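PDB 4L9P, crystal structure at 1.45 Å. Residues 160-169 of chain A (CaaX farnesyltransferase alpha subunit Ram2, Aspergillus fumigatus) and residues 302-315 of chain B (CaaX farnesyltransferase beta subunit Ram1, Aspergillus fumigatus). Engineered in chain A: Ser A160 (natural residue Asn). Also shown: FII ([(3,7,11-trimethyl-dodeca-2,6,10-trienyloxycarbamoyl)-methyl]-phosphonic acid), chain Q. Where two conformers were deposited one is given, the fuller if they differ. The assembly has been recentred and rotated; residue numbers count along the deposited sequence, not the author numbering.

Chain A, residues 160-169: SYHVWTYRHW
Chain B 302-315: ISGSPGSEAHGAYA

One phenol hydroxyl, that of Tyr A161, bonds two backbone groups of a chain B loop, as acceptor and as donor. Gly B304 N donates to Tyr A161 OH at 3.1 Å with an almost straight N-H...O angle of 164°, and Tyr A161 OH donates to Glu B309 O at 2.6 Å; both partners lie at the ring edge, near its plane.

The chain A stretch is helical from Tyr A161 through Trp A169 and beyond, preceded by the engineered Ser A160 (Asn in the natural sequence) at the N-cap position; the chain B stretch is loop or turn to His B311, then helix from Gly B312 onward. Tyr A161 lies nearest Glu B309 by CA (7.7 Å), Thr A165 nearest Ser B308 (5.6 Å) and His A168 nearest Gly B307 (6.8 Å), so the helix advances as the loop runs back. Between them the stretches bury 435 Å², both sides summed.

Tyr A161 (chi1 t, chi2 -83°) points toward chain B and gives up the largest area, 136 Å². Its CE1 packs 3.6 Å from Tyr B314 CE2, with ring planes at 46°. His B311 (chi1 t, chi2 -74°) directs its ring edge toward the Tyr A161 face in an offset arrangement, centroids 5.8 Å apart and planes at 89°. As N-cap, His B311 ND1 accepts from Ala B313 N at 3.1 Å, and His B311 NE2 donates to FII O49 at 2.8 Å. FII C30 lies over one face of Tyr A161, 3.7 Å from its CG, so the same ring contacts both loop and ligand.

One helical turn on, Thr A165 (chi1 m) and Ser B308 (chi1 m) pair through OG1 and OG at 2.9 Å; either may donate. These short polar side chains suit the closest backbone approach of the register.

Ser B305 to Ser B308 form a type II turn, closed by Ser B308 N to Ser B305 O at 3.1 Å. Ser B303 (chi1 p) braces its start, OG donating to Ser B305 O at 2.7 Å. Gly B307 has phi/psi 86/-14, which favours glycine, and an ideal CB would fall 2.0 Å from His A168 CE1; its bare CA instead sits 3.5 Å from that atom. His A168 (chi1 t, chi2 89°) meets the turn with Pro B306 O over one ring face; NE2 is 3.1 Å from that oxygen, but the angle is too poor for a hydrogen bond. NE2 is hydrogen-bonded elsewhere in the structure; at the other nitrogen, water 1 lies 2.8 Å from His A168 ND1 and donates to Gly B307 O at 2.8 Å.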

# COMPACT_ATOMS: atom_id res chain seq x y z
N SER A 160 -12.92 -2.41 -7.85
CA SER A 160 -11.73 -3.16 -8.22
C SER A 160 -10.58 -2.25 -8.60
O SER A 160 -10.60 -1.57 -9.64
CB SER A 160 -12.06 -3.99 -9.43
OG SER A 160 -10.83 -4.49 -9.89
N TYR A 161 -9.56 -2.21 -7.77
CA TYR A 161 -8.52 -1.19 -7.93
C TYR A 161 -7.78 -1.37 -9.23
O TYR A 161 -7.42 -0.35 -9.88
CB TYR A 161 -7.52 -1.31 -6.72
CG TYR A 161 -6.65 -0.10 -6.53
CD1 TYR A 161 -5.49 0.08 -7.28
CD2 TYR A 161 -7.00 0.90 -5.60
CE1 TYR A 161 -4.66 1.20 -7.09
CE2 TYR A 161 -6.19 2.01 -5.41
CZ TYR A 161 -5.03 2.15 -6.20
OH TYR A 161 -4.20 3.25 -6.03
N HIS A 162 -7.49 -2.61 -9.63
CA HIS A 162 -6.68 -2.78 -10.84
C HIS A 162 -7.47 -2.41 -12.08
O HIS A 162 -6.88 -1.94 -13.06
CB HIS A 162 -6.26 -4.24 -10.93
CG HIS A 162 -5.40 -4.67 -9.78
ND1 HIS A 162 -5.76 -5.67 -8.89
CD2 HIS A 162 -4.33 -4.07 -9.25
CE1 HIS A 162 -4.85 -5.74 -7.93
NE2 HIS A 162 -3.93 -4.82 -8.16
N VAL A 163 -8.79 -2.63 -12.06
CA VAL A 163 -9.58 -2.26 -13.22
C VAL A 163 -9.71 -0.75 -13.26
O VAL A 163 -9.65 -0.18 -14.38
CB VAL A 163 -10.99 -2.92 -13.16
CG1 VAL A 163 -11.78 -2.56 -14.48
CG2 VAL A 163 -10.83 -4.44 -13.02
N TRP A 164 -9.92 -0.04 -12.14
CA TRP A 164 -9.89 1.40 -12.20
C TRP A 164 -8.55 1.94 -12.65
O TRP A 164 -8.52 2.92 -13.42
CB TRP A 164 -10.24 2.01 -10.80
CG TRP A 164 -11.73 1.91 -10.48
CD1 TRP A 164 -12.35 1.04 -9.58
CD2 TRP A 164 -12.77 2.68 -11.10
NE1 TRP A 164 -13.71 1.29 -9.58
CE2 TRP A 164 -13.99 2.28 -10.50
CE3 TRP A 164 -12.78 3.70 -12.08
CZ2 TRP A 164 -15.22 2.90 -10.83
CZ3 TRP A 164 -13.99 4.27 -12.44
CH2 TRP A 164 -15.23 3.88 -11.82
N THR A 165 -7.43 1.38 -12.20
CA THR A 165 -6.12 1.82 -12.66
C THR A 165 -6.02 1.66 -14.17
O THR A 165 -5.56 2.59 -14.87
CB THR A 165 -5.01 1.03 -11.93
OG1 THR A 165 -5.06 1.42 -10.53
CG2 THR A 165 -3.65 1.37 -12.53
N TYR A 166 -6.48 0.51 -14.67
CA TYR A 166 -6.46 0.34 -16.15
C TYR A 166 -7.33 1.40 -16.80
O TYR A 166 -6.93 1.99 -17.84
CB TYR A 166 -6.94 -1.05 -16.47
CG TYR A 166 -7.10 -1.22 -18.02
CD1 TYR A 166 -5.98 -1.47 -18.85
CD2 TYR A 166 -8.35 -1.01 -18.60
CE1 TYR A 166 -6.16 -1.57 -20.23
CE2 TYR A 166 -8.51 -1.09 -19.98
CZ TYR A 166 -7.39 -1.37 -20.76
OH TYR A 166 -7.52 -1.51 -22.13
N ARG A 167 -8.51 1.68 -16.25
CA ARG A 167 -9.38 2.65 -16.92
C ARG A 167 -8.76 4.06 -16.89
O ARG A 167 -8.94 4.82 -17.85
CB ARG A 167 -10.80 2.63 -16.30
CG ARG A 167 -11.84 3.32 -17.26
CD ARG A 167 -13.27 3.11 -16.81
NE ARG A 167 -14.13 3.65 -17.86
CZ ARG A 167 -15.37 3.25 -18.11
NH1 ARG A 167 -15.95 2.33 -17.34
NH2 ARG A 167 -16.00 3.77 -19.18
N HIS A 168 -7.99 4.42 -15.84
CA HIS A 168 -7.31 5.72 -15.87
C HIS A 168 -6.29 5.71 -17.02
O HIS A 168 -6.22 6.71 -17.78
CB HIS A 168 -6.49 5.88 -14.56
CG HIS A 168 -5.53 7.02 -14.60
ND1 HIS A 168 -5.91 8.29 -14.21
CD2 HIS A 168 -4.26 7.13 -15.09
CE1 HIS A 168 -4.90 9.13 -14.43
NE2 HIS A 168 -3.89 8.46 -14.96
N TRP A 169 -5.53 4.63 -17.19
CA TRP A 169 -4.56 4.56 -18.28
C TRP A 169 -5.31 4.68 -19.63
O TRP A 169 -4.82 5.38 -20.55
CB TRP A 169 -3.78 3.22 -18.20
CG TRP A 169 -2.94 3.03 -19.41
CD1 TRP A 169 -1.67 3.54 -19.66
CD2 TRP A 169 -3.36 2.43 -20.62
NE1 TRP A 169 -1.28 3.24 -20.93
CE2 TRP A 169 -2.30 2.57 -21.56
CE3 TRP A 169 -4.53 1.76 -20.99
CZ2 TRP A 169 -2.40 2.07 -22.88
CZ3 TRP A 169 -4.62 1.30 -22.33
CH2 TRP A 169 -3.56 1.46 -23.23
N ILE B 302 -2.15 8.81 -1.18
CA ILE B 302 -1.17 8.55 -2.25
C ILE B 302 -1.62 7.28 -2.93
O ILE B 302 -1.95 6.27 -2.25
CB ILE B 302 0.23 8.43 -1.64
CG1 ILE B 302 0.61 9.76 -0.98
CG2 ILE B 302 1.24 8.06 -2.79
CD1 ILE B 302 1.79 9.61 0.06
N SER B 303 -1.64 7.31 -4.26
CA SER B 303 -2.09 6.16 -5.04
C SER B 303 -0.93 5.31 -5.57
O SER B 303 0.25 5.71 -5.44
CB SER B 303 -2.94 6.65 -6.19
OG SER B 303 -2.19 7.53 -7.04
N GLY B 304 -1.25 4.15 -6.19
CA GLY B 304 -0.16 3.31 -6.67
C GLY B 304 0.58 3.88 -7.84
O GLY B 304 1.76 3.59 -8.06
N SER B 305 -0.14 4.61 -8.66
CA SER B 305 0.44 5.23 -9.85
C SER B 305 -0.38 6.53 -10.05
O SER B 305 -1.49 6.65 -9.51
CB SER B 305 0.39 4.26 -11.03
OG SER B 305 -0.91 3.75 -11.23
N PRO B 306 0.11 7.48 -10.88
CA PRO B 306 -0.57 8.81 -10.97
C PRO B 306 -2.03 8.69 -11.38
O PRO B 306 -2.34 7.98 -12.36
CB PRO B 306 0.25 9.53 -12.04
CG PRO B 306 1.68 8.98 -11.75
CD PRO B 306 1.46 7.49 -11.50
N GLY B 307 -2.91 9.38 -10.64
CA GLY B 307 -4.34 9.40 -10.94
C GLY B 307 -5.14 8.27 -10.36
O GLY B 307 -6.38 8.35 -10.42
N SER B 308 -4.49 7.20 -9.87
CA SER B 308 -5.28 6.14 -9.23
C SER B 308 -5.79 6.58 -7.86
O SER B 308 -5.55 7.73 -7.43
CB SER B 308 -4.44 4.87 -9.19
OG SER B 308 -4.38 4.29 -10.51
N GLU B 309 -6.49 5.69 -7.17
CA GLU B 309 -7.15 6.09 -5.93
C GLU B 309 -6.19 6.03 -4.73
O GLU B 309 -5.35 5.11 -4.59
CB GLU B 309 -8.31 5.12 -5.72
CG GLU B 309 -9.14 5.40 -4.44
CD GLU B 309 -10.28 4.38 -4.30
OE1 GLU B 309 -10.31 3.34 -5.04
OE2 GLU B 309 -11.13 4.59 -3.42
N ALA B 310 -6.30 7.07 -3.87
CA ALA B 310 -5.43 7.05 -2.66
C ALA B 310 -5.60 5.77 -1.87
O ALA B 310 -6.76 5.34 -1.63
CB ALA B 310 -5.77 8.25 -1.78
N HIS B 311 -4.49 5.16 -1.43
CA HIS B 311 -4.61 3.88 -0.72
C HIS B 311 -3.51 3.80 0.31
O HIS B 311 -2.35 4.08 0.03
CB HIS B 311 -4.47 2.71 -1.73
CG HIS B 311 -4.96 1.42 -1.18
ND1 HIS B 311 -4.25 0.69 -0.23
CD2 HIS B 311 -6.10 0.74 -1.41
CE1 HIS B 311 -4.97 -0.37 0.11
NE2 HIS B 311 -6.10 -0.37 -0.60
N GLY B 312 -3.83 3.29 1.50
CA GLY B 312 -2.83 3.21 2.59
C GLY B 312 -1.62 2.37 2.20
O GLY B 312 -0.51 2.70 2.66
N ALA B 313 -1.76 1.28 1.44
CA ALA B 313 -0.59 0.49 1.14
C ALA B 313 0.40 1.30 0.30
O ALA B 313 1.62 1.22 0.51
CB ALA B 313 -1.00 -0.73 0.39
N TYR B 314 -0.13 2.07 -0.64
CA TYR B 314 0.75 2.86 -1.51
C TYR B 314 1.23 4.11 -0.80
O TYR B 314 2.35 4.58 -1.07
CB TYR B 314 0.00 3.20 -2.79
CG TYR B 314 -0.32 1.95 -3.60
CD1 TYR B 314 0.69 1.03 -3.93
CD2 TYR B 314 -1.58 1.74 -4.19
CE1 TYR B 314 0.44 -0.07 -4.78
CE2 TYR B 314 -1.82 0.64 -5.01
CZ TYR B 314 -0.84 -0.25 -5.31
OH TYR B 314 -1.12 -1.29 -6.17
N ALA B 315 0.46 4.66 0.15
CA ALA B 315 0.99 5.77 0.99
C ALA B 315 2.20 5.30 1.78
O ALA B 315 3.21 6.04 1.87
CB ALA B 315 -0.10 6.28 1.91
C1 FII Q . 5.80 -3.55 -0.39
C2 FII Q . 4.49 -3.94 -1.01
C6 FII Q . 4.56 -4.97 -2.06
C10 FII Q . 3.34 -3.03 -0.84
C11 FII Q . 1.98 -3.25 -1.49
C12 FII Q . 1.05 -3.87 -0.41
C15 FII Q . -0.46 -3.78 -0.64
C18 FII Q . -1.41 -4.38 0.39
C22 FII Q . -0.88 -3.51 -2.05
C23 FII Q . -2.32 -3.04 -2.20
C24 FII Q . -2.75 -3.04 -3.61
C27 FII Q . -4.24 -3.03 -3.71
C30 FII Q . -4.87 -1.64 -3.74
C34 FII Q . -4.83 -4.20 -4.40
C35 FII Q . -6.28 -4.24 -4.84
O36 FII Q . -7.00 -5.22 -4.11
N42 FII Q . -6.97 -5.09 -2.75
C43 FII Q . -8.14 -4.50 -2.24
O44 FII Q . -9.08 -4.08 -2.92
C45 FII Q . -8.15 -4.43 -0.72
P46 FII Q . -9.04 -2.95 -0.03
O49 FII Q . -8.55 -1.78 -0.80
O50 FII Q . -10.51 -3.21 -0.12
O51 FII Q . -8.56 -2.94 1.43
O HOH W 1 -8.19 8.18 -12.51